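Local coordinates for peptidoglycan DD-endopeptidase ShyB (Vibrio cholerae, PDB 2GU1), which is a zinc-dependent endopeptidase that cuts the peptide cross-links between peptidoglycan strands, probably to let the cell wall expand, at residues R257-E269 with V292-R306. Sequence-based numbering, arbitrary orientation.
Sequences RKHPYAGNYLVIE and VKRGQKIALAGATGR
The Tyr-261 ring meets Arg-306 at its edge, where CD1 lies 3.7 Å from Arg-306 CB, near the ring plane. His-259 CE1 also lies at the edge of this ring. Farther out, Tyr-261 CE1 sits over one face of the Arg-306 guanidinium, offset toward its rim. The two planes stand nearly perpendicular, at 86°, so the groups do not stack flat. The side chains run side by side; bends at chi2 and chi3 of Arg-306 bring NH1 back beside the ring. At their base the backbones are joined: Arg-306 N gives a nearly straight 2.7 Å hydrogen bond to Tyr-261 O.

Next to this bond two glycines touch, with Gly-263 N 3.4 Å from Gly-305 CA. Gly-305 CA also makes CA-H...O contacts with Pro-260 O and Tyr-261 O. Thr-304 OG1 accepts a 2.9 Å hydrogen bond from Asn-264 N. With chi1 at 55°, OG1 lies between the threonine's own N and carbonyl carbon, and CG2 is left to touch Asn-264 ND2. Thr-304 OG1 and Asn-264 ND2 both also bond to Leu-281 O, which ties the loop to strand 274-281.

At the other end the contact is apolar. Ile-268 CD1 meets Ile-298 CD1 tip to tip at 3.7 Å and also touches Val-292 CG2. Leu-266 CD2 packs on Ile-298 CD1 at 3.9 Å.

Strand 265-269 of the larger antiparallel sheet thus packs on strand 297-300 of the three-stranded sheet. Their loops meet where the Ala-262 side chain is about 7 Å from that of zinc ligand His-313, within the beta-rich catalytic domain of an M23 (lysostaphin-type) peptidase.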
ATOM      1  N   ARG A 257      -2.365   0.952  13.003  1.00 37.35           N
ATOM      2  CA  ARG A 257      -3.716   1.281  13.440  1.00 37.22           C
ATOM      3  C   ARG A 257      -4.446   0.225  14.251  1.00 36.60           C
ATOM      4  O   ARG A 257      -4.071  -0.950  14.272  1.00 32.26           O
ATOM      5  CB  ARG A 257      -4.606   1.594  12.237  1.00 39.60           C
ATOM      6  CG  ARG A 257      -4.145   2.734  11.366  1.00 43.77           C
ATOM      7  CD  ARG A 257      -5.315   3.263  10.549  1.00 46.03           C
ATOM      8  NE  ARG A 257      -4.875   4.145   9.473  1.00 49.00           N
ATOM      9  CZ  ARG A 257      -4.112   5.217   9.650  1.00 50.35           C
ATOM     10  NH1 ARG A 257      -3.698   5.549  10.867  1.00 51.10           N
ATOM     11  NH2 ARG A 257      -3.758   5.955   8.605  1.00 50.37           N
ATOM     12  N   LYS A 258      -5.512   0.676  14.908  1.00 34.94           N
ATOM     13  CA  LYS A 258      -6.386  -0.187  15.683  1.00 36.67           C
ATOM     14  C   LYS A 258      -7.726  -0.055  14.963  1.00 35.78           C
ATOM     15  O   LYS A 258      -8.408   0.962  15.082  1.00 37.77           O
ATOM     16  CB  LYS A 258      -6.522   0.302  17.127  1.00 38.47           C
ATOM     17  CG  LYS A 258      -7.108  -0.746  18.075  1.00 42.00           C
ATOM     18  CD  LYS A 258      -8.462  -1.258  17.600  1.00 42.99           C
ATOM     19  CE  LYS A 258      -8.718  -2.694  18.057  1.00 44.87           C
ATOM     20  NZ  LYS A 258     -10.002  -3.243  17.518  1.00 41.88           N
ATOM     21  N   HIS A 259      -8.093  -1.089  14.218  1.00 33.87           N
ATOM     22  CA  HIS A 259      -9.328  -1.097  13.449  1.00 32.00           C
ATOM     23  C   HIS A 259     -10.390  -1.938  14.157  1.00 31.60           C
ATOM     24  O   HIS A 259     -10.096  -3.006  14.693  1.00 31.00           O
ATOM     25  CB  HIS A 259      -9.019  -1.650  12.055  1.00 29.93           C
ATOM     26  CG  HIS A 259     -10.129  -1.489  11.065  1.00 27.92           C
ATOM     27  ND1 HIS A 259     -11.245  -2.300  11.055  1.00 28.99           N
ATOM     28  CD2 HIS A 259     -10.271  -0.638  10.022  1.00 27.40           C
ATOM     29  CE1 HIS A 259     -12.023  -1.958  10.043  1.00 26.79           C
ATOM     30  NE2 HIS A 259     -11.455  -0.953   9.401  1.00 26.53           N
ATOM     31  N   PRO A 260     -11.644  -1.461  14.175  1.00 31.49           N
ATOM     32  CA  PRO A 260     -12.734  -2.190  14.834  1.00 30.93           C
ATOM     33  C   PRO A 260     -12.899  -3.624  14.338  1.00 30.65           C
ATOM     34  O   PRO A 260     -13.274  -4.519  15.105  1.00 30.65           O
ATOM     35  CB  PRO A 260     -13.967  -1.338  14.517  1.00 32.40           C
ATOM     36  CG  PRO A 260     -13.398   0.044  14.336  1.00 33.16           C
ATOM     37  CD  PRO A 260     -12.133  -0.209  13.567  1.00 31.79           C
ATOM     38  N   TYR A 261     -12.612  -3.843  13.060  1.00 27.79           N
ATOM     39  CA  TYR A 261     -12.766  -5.165  12.473  1.00 28.81           C
ATOM     40  C   TYR A 261     -11.460  -5.874  12.135  1.00 26.73           C
ATOM     41  O   TYR A 261     -11.350  -7.092  12.299  1.00 26.90           O
ATOM     42  CB  TYR A 261     -13.664  -5.049  11.242  1.00 29.30           C
ATOM     43  CG  TYR A 261     -15.054  -4.600  11.629  1.00 32.87           C
ATOM     44  CD1 TYR A 261     -15.998  -5.515  12.086  1.00 32.44           C
ATOM     45  CD2 TYR A 261     -15.387  -3.244  11.651  1.00 33.22           C
ATOM     46  CE1 TYR A 261     -17.236  -5.098  12.564  1.00 35.70           C
ATOM     47  CE2 TYR A 261     -16.626  -2.813  12.127  1.00 35.37           C
ATOM     48  CZ  TYR A 261     -17.543  -3.744  12.584  1.00 36.56           C
ATOM     49  OH  TYR A 261     -18.755  -3.323  13.085  1.00 38.78           O
ATOM     50  N   ALA A 262     -10.474  -5.122  11.670  1.00 23.22           N
ATOM     51  CA  ALA A 262      -9.180  -5.714  11.337  1.00 23.62           C
ATOM     52  C   ALA A 262      -8.328  -5.789  12.602  1.00 22.07           C
ATOM     53  O   ALA A 262      -7.230  -6.344  12.589  1.00 23.24           O
ATOM     54  CB  ALA A 262      -8.478  -4.885  10.274  1.00 18.69           C
ATOM     55  N   GLY A 263      -8.854  -5.236  13.690  1.00 22.03           N
ATOM     56  CA  GLY A 263      -8.138  -5.231  14.959  1.00 23.17           C
ATOM     57  C   GLY A 263      -6.871  -4.415  14.816  1.00 22.47           C
ATOM     58  O   GLY A 263      -6.816  -3.498  13.992  1.00 22.69           O
ATOM     59  N   ASN A 264      -5.855  -4.725  15.619  1.00 22.94           N
ATOM     60  CA  ASN A 264      -4.581  -4.024  15.522  1.00 21.82           C
ATOM     61  C   ASN A 264      -3.892  -4.507  14.248  1.00 23.23           C
ATOM     62  O   ASN A 264      -3.773  -5.718  14.018  1.00 18.85           O
ATOM     63  CB  ASN A 264      -3.687  -4.345  16.723  1.00 23.82           C
ATOM     64  CG  ASN A 264      -4.253  -3.830  18.025  1.00 27.92           C
ATOM     65  OD1 ASN A 264      -4.516  -2.640  18.169  1.00 27.91           O
ATOM     66  ND2 ASN A 264      -4.439  -4.726  18.990  1.00 26.53           N
ATOM     67  N   TYR A 265      -3.451  -3.579  13.404  1.00 22.38           N
ATOM     68  CA  TYR A 265      -2.781  -4.005  12.189  1.00 22.78           C
ATOM     69  C   TYR A 265      -1.637  -3.098  11.809  1.00 24.80           C
ATOM     70  O   TYR A 265      -1.525  -1.955  12.278  1.00 25.89           O
ATOM     71  CB  TYR A 265      -3.791  -4.194  11.033  1.00 24.38           C
ATOM     72  CG  TYR A 265      -4.234  -2.953  10.289  1.00 22.74           C
ATOM     73  CD1 TYR A 265      -3.519  -2.485   9.185  1.00 25.72           C
ATOM     74  CD2 TYR A 265      -5.407  -2.290  10.644  1.00 24.44           C
ATOM     75  CE1 TYR A 265      -3.974  -1.388   8.440  1.00 28.07           C
ATOM     76  CE2 TYR A 265      -5.870  -1.194   9.907  1.00 26.25           C
ATOM     77  CZ  TYR A 265      -5.156  -0.753   8.806  1.00 28.65           C
ATOM     78  OH  TYR A 265      -5.649   0.293   8.041  1.00 26.93           O
ATOM     79  N   LEU A 266      -0.767  -3.628  10.966  1.00 24.60           N
ATOM     80  CA  LEU A 266       0.426  -2.915  10.561  1.00 27.38           C
ATOM     81  C   LEU A 266       0.620  -3.064   9.059  1.00 26.20           C
ATOM     82  O   LEU A 266       0.212  -4.063   8.466  1.00 22.90           O
ATOM     83  CB  LEU A 266       1.611  -3.543  11.304  1.00 33.58           C
ATOM     84  CG  LEU A 266       2.947  -2.867  11.590  1.00 39.65           C
ATOM     85  CD1 LEU A 266       2.748  -1.658  12.496  1.00 40.96           C
ATOM     86  CD2 LEU A 266       3.857  -3.884  12.271  1.00 41.91           C
ATOM     87  N   VAL A 267       1.256  -2.072   8.451  1.00 24.76           N
ATOM     88  CA  VAL A 267       1.543  -2.117   7.026  1.00 24.13           C
ATOM     89  C   VAL A 267       2.979  -1.661   6.841  1.00 25.91           C
ATOM     90  O   VAL A 267       3.392  -0.634   7.386  1.00 26.46           O
ATOM     91  CB  VAL A 267       0.626  -1.181   6.208  1.00 25.51           C
ATOM     92  CG1 VAL A 267       1.039  -1.226   4.733  1.00 24.41           C
ATOM     93  CG2 VAL A 267      -0.836  -1.606   6.367  1.00 25.22           C
ATOM     94  N   ILE A 268       3.744  -2.430   6.081  1.00 24.15           N
ATOM     95  CA  ILE A 268       5.130  -2.098   5.832  1.00 24.87           C
ATOM     96  C   ILE A 268       5.316  -1.887   4.341  1.00 25.53           C
ATOM     97  O   ILE A 268       4.754  -2.621   3.530  1.00 25.96           O
ATOM     98  CB  ILE A 268       6.066  -3.243   6.314  1.00 24.63           C
ATOM     99  CG1 ILE A 268       6.009  -3.344   7.845  1.00 25.79           C
ATOM    100  CG2 ILE A 268       7.493  -3.002   5.840  1.00 24.52           C
ATOM    101  CD1 ILE A 268       6.870  -4.450   8.419  1.00 28.27           C
ATOM    102  N   GLU A 269       6.071  -0.856   3.979  1.00 27.80           N
ATOM    103  CA  GLU A 269       6.349  -0.591   2.579  1.00 28.98           C
ATOM    104  C   GLU A 269       7.775  -1.060   2.360  1.00 28.25           C
ATOM    105  O   GLU A 269       8.707  -0.571   3.001  1.00 29.03           O
ATOM    106  CB  GLU A 269       6.212   0.900   2.264  1.00 33.07           C
ATOM    107  CG  GLU A 269       6.557   1.245   0.825  1.00 36.93           C
ATOM    108  CD  GLU A 269       6.134   2.655   0.441  1.00 41.70           C
ATOM    109  OE1 GLU A 269       6.498   3.605   1.169  1.00 43.17           O
ATOM    110  OE2 GLU A 269       5.439   2.811  -0.590  1.00 43.91           O
ATOM    111  N   VAL A 292      12.562  -1.480   9.248  1.00 39.71           N
ATOM    112  CA  VAL A 292      12.728  -2.840   9.723  1.00 37.87           C
ATOM    113  C   VAL A 292      13.518  -3.676   8.736  1.00 37.03           C
ATOM    114  O   VAL A 292      13.643  -3.321   7.566  1.00 36.02           O
ATOM    115  CB  VAL A 292      11.356  -3.502   9.978  1.00 38.06           C
ATOM    116  CG1 VAL A 292      10.624  -2.752  11.083  1.00 34.69           C
ATOM    117  CG2 VAL A 292      10.525  -3.501   8.699  1.00 36.68           C
ATOM    118  N   LYS A 293      14.066  -4.784   9.221  1.00 36.65           N
ATOM    119  CA  LYS A 293      14.847  -5.680   8.388  1.00 36.72           C
ATOM    120  C   LYS A 293      14.034  -6.932   8.108  1.00 36.12           C
ATOM    121  O   LYS A 293      13.057  -7.217   8.801  1.00 34.86           O
ATOM    122  CB  LYS A 293      16.140  -6.075   9.106  1.00 41.16           C
ATOM    123  CG  LYS A 293      16.973  -4.902   9.612  1.00 45.34           C
ATOM    124  CD  LYS A 293      17.602  -4.112   8.477  1.00 49.38           C
ATOM    125  CE  LYS A 293      18.556  -4.980   7.669  1.00 52.74           C
ATOM    126  NZ  LYS A 293      19.618  -5.586   8.523  1.00 54.55           N
ATOM    127  N   ARG A 294      14.446  -7.680   7.095  1.00 34.15           N
ATOM    128  CA  ARG A 294      13.774  -8.918   6.743  1.00 34.64           C
ATOM    129  C   ARG A 294      13.905  -9.904   7.906  1.00 34.71           C
ATOM    130  O   ARG A 294      15.010 -10.194   8.351  1.00 34.39           O
ATOM    131  CB  ARG A 294      14.423  -9.511   5.490  1.00 33.49           C
ATOM    132  CG  ARG A 294      13.848 -10.845   5.046  1.00 35.78           C
ATOM    133  CD  ARG A 294      14.551 -11.327   3.786  1.00 37.74           C
ATOM    134  NE  ARG A 294      15.976 -11.566   4.014  1.00 38.58           N
ATOM    135  CZ  ARG A 294      16.861 -11.796   3.049  1.00 41.40           C
ATOM    136  NH1 ARG A 294      16.475 -11.810   1.779  1.00 40.40           N
ATOM    137  NH2 ARG A 294      18.133 -12.031   3.358  1.00 41.48           N
ATOM    138  N   GLY A 295      12.781 -10.416   8.397  1.00 34.44           N
ATOM    139  CA  GLY A 295      12.824 -11.372   9.491  1.00 32.03           C
ATOM    140  C   GLY A 295      12.755 -10.762  10.877  1.00 33.55           C
ATOM    141  O   GLY A 295      12.697 -11.480  11.883  1.00 31.55           O
ATOM    142  N   GLN A 296      12.760  -9.437  10.943  1.00 32.66           N
ATOM    143  CA  GLN A 296      12.693  -8.742  12.222  1.00 34.07           C
ATOM    144  C   GLN A 296      11.317  -8.904  12.865  1.00 33.82           C
ATOM    145  O   GLN A 296      10.289  -8.884  12.178  1.00 31.11           O
ATOM    146  CB  GLN A 296      12.982  -7.254  12.020  1.00 35.66           C
ATOM    147  CG  GLN A 296      13.172  -6.475  13.304  1.00 37.58           C
ATOM    148  CD  GLN A 296      13.401  -4.998  13.053  1.00 39.86           C
ATOM    149  OE1 GLN A 296      13.982  -4.613  12.038  1.00 39.71           O
ATOM    150  NE2 GLN A 296      12.957  -4.162  13.987  1.00 40.67           N
ATOM    151  N   LYS A 297      11.296  -9.073  14.185  1.00 32.57           N
ATOM    152  CA  LYS A 297      10.031  -9.214  14.899  1.00 32.20           C
ATOM    153  C   LYS A 297       9.367  -7.846  14.915  1.00 32.46           C
ATOM    154  O   LYS A 297       9.993  -6.849  15.273  1.00 33.33           O
ATOM    155  CB  LYS A 297      10.259  -9.711  16.334  1.00 32.96           C
ATOM    156  CG  LYS A 297       8.974  -9.806  17.145  1.00 35.06           C
ATOM    157  CD  LYS A 297       9.049 -10.865  18.243  1.00 38.91           C
ATOM    158  CE  LYS A 297      10.058 -10.514  19.319  1.00 40.72           C
ATOM    159  NZ  LYS A 297      10.050 -11.536  20.415  1.00 44.01           N
ATOM    160  N   ILE A 298       8.097  -7.795  14.526  1.00 32.34           N
ATOM    161  CA  ILE A 298       7.383  -6.527  14.479  1.00 29.93           C
ATOM    162  C   ILE A 298       6.107  -6.525  15.310  1.00 29.05           C
ATOM    163  O   ILE A 298       5.555  -5.463  15.616  1.00 30.30           O
ATOM    164  CB  ILE A 298       7.044  -6.152  13.018  1.00 29.66           C
ATOM    165  CG1 ILE A 298       6.173  -7.238  12.385  1.00 29.11           C
ATOM    166  CG2 ILE A 298       8.330  -5.978  12.224  1.00 27.13           C
ATOM    167  CD1 ILE A 298       5.828  -6.976  10.911  1.00 29.10           C
ATOM    168  N   ALA A 299       5.637  -7.709  15.685  1.00 27.41           N
ATOM    169  CA  ALA A 299       4.426  -7.795  16.485  1.00 25.46           C
ATOM    170  C   ALA A 299       4.196  -9.190  17.033  1.00 25.13           C
ATOM    171  O   ALA A 299       4.978 -10.110  16.785  1.00 26.12           O
ATOM    172  CB  ALA A 299       3.222  -7.372  15.651  1.00 27.59           C
ATOM    173  N   LEU A 300       3.107  -9.332  17.778  1.00 24.48           N
ATOM    174  CA  LEU A 300       2.726 -10.607  18.348  1.00 22.72           C
ATOM    175  C   LEU A 300       1.327 -10.872  17.810  1.00 23.53           C
ATOM    176  O   LEU A 300       0.442 -10.007  17.899  1.00 22.42           O
ATOM    177  CB  LEU A 300       2.716 -10.532  19.880  1.00 20.13           C
ATOM    178  CG  LEU A 300       4.056 -10.150  20.530  1.00 25.05           C
ATOM    179  CD1 LEU A 300       3.909 -10.147  22.053  1.00 26.91           C
ATOM    180  CD2 LEU A 300       5.137 -11.141  20.109  1.00 25.72           C
ATOM    181  N   ALA A 301       1.138 -12.046  17.222  1.00 22.32           N
ATOM    182  CA  ALA A 301      -0.160 -12.417  16.669  1.00 19.60           C
ATOM    183  C   ALA A 301      -1.239 -12.321  17.729  1.00 19.50           C
ATOM    184  O   ALA A 301      -0.961 -12.407  18.930  1.00 23.02           O
ATOM    185  CB  ALA A 301      -0.100 -13.831  16.085  1.00 22.34           C
ATOM    186  N   GLY A 302      -2.482 -12.139  17.299  1.00 20.39           N
ATOM    187  CA  GLY A 302      -3.545 -12.010  18.269  1.00 18.27           C
ATOM    188  C   GLY A 302      -4.887 -12.451  17.738  1.00 20.02           C
ATOM    189  O   GLY A 302      -4.967 -13.277  16.831  1.00 21.60           O
ATOM    190  N   ALA A 303      -5.933 -11.880  18.319  1.00 20.39           N
ATOM    191  CA  ALA A 303      -7.303 -12.166  17.942  1.00 20.92           C
ATOM    192  C   ALA A 303      -8.112 -10.882  18.083  1.00 22.95           C
ATOM    193  O   ALA A 303      -9.274 -10.929  18.470  1.00 23.69           O
ATOM    194  CB  ALA A 303      -7.868 -13.233  18.850  1.00 21.10           C
ATOM    195  N   THR A 304      -7.490  -9.736  17.804  1.00 23.95           N
ATOM    196  CA  THR A 304      -8.202  -8.459  17.902  1.00 27.03           C
ATOM    197  C   THR A 304      -9.031  -8.229  16.642  1.00 27.41           C
ATOM    198  O   THR A 304      -8.764  -8.814  15.585  1.00 27.50           O
ATOM    199  CB  THR A 304      -7.245  -7.248  18.113  1.00 26.11           C
ATOM    200  OG1 THR A 304      -6.252  -7.212  17.080  1.00 27.23           O
ATOM    201  CG2 THR A 304      -6.561  -7.330  19.485  1.00 27.56           C
ATOM    202  N   GLY A 305     -10.048  -7.384  16.764  1.00 28.11           N
ATOM    203  CA  GLY A 305     -10.911  -7.109  15.631  1.00 30.54           C
ATOM    204  C   GLY A 305     -12.026  -8.128  15.590  1.00 32.43           C
ATOM    205  O   GLY A 305     -12.419  -8.660  16.629  1.00 32.18           O
ATOM    206  N   ARG A 306     -12.526  -8.404  14.390  1.00 34.94           N
ATOM    207  CA  ARG A 306     -13.610  -9.358  14.186  1.00 38.24           C
ATOM    208  C   ARG A 306     -13.115 -10.647  13.526  1.00 38.98           C
ATOM    209  O   ARG A 306     -12.578 -10.625  12.413  1.00 36.84           O
ATOM    210  CB  ARG A 306     -14.701  -8.724  13.319  1.00 41.99           C
ATOM    211  CG  ARG A 306     -15.725  -9.709  12.767  1.00 47.95           C
ATOM    212  CD  ARG A 306     -16.452 -10.441  13.886  1.00 53.63           C
ATOM    213  NE  ARG A 306     -17.232  -9.538  14.731  1.00 56.98           N
ATOM    214  CZ  ARG A 306     -18.270  -8.820  14.307  1.00 59.10           C
ATOM    215  NH1 ARG A 306     -18.665  -8.894  13.041  1.00 59.55           N
ATOM    216  NH2 ARG A 306     -18.920  -8.029  15.152  1.00 59.09           N
TER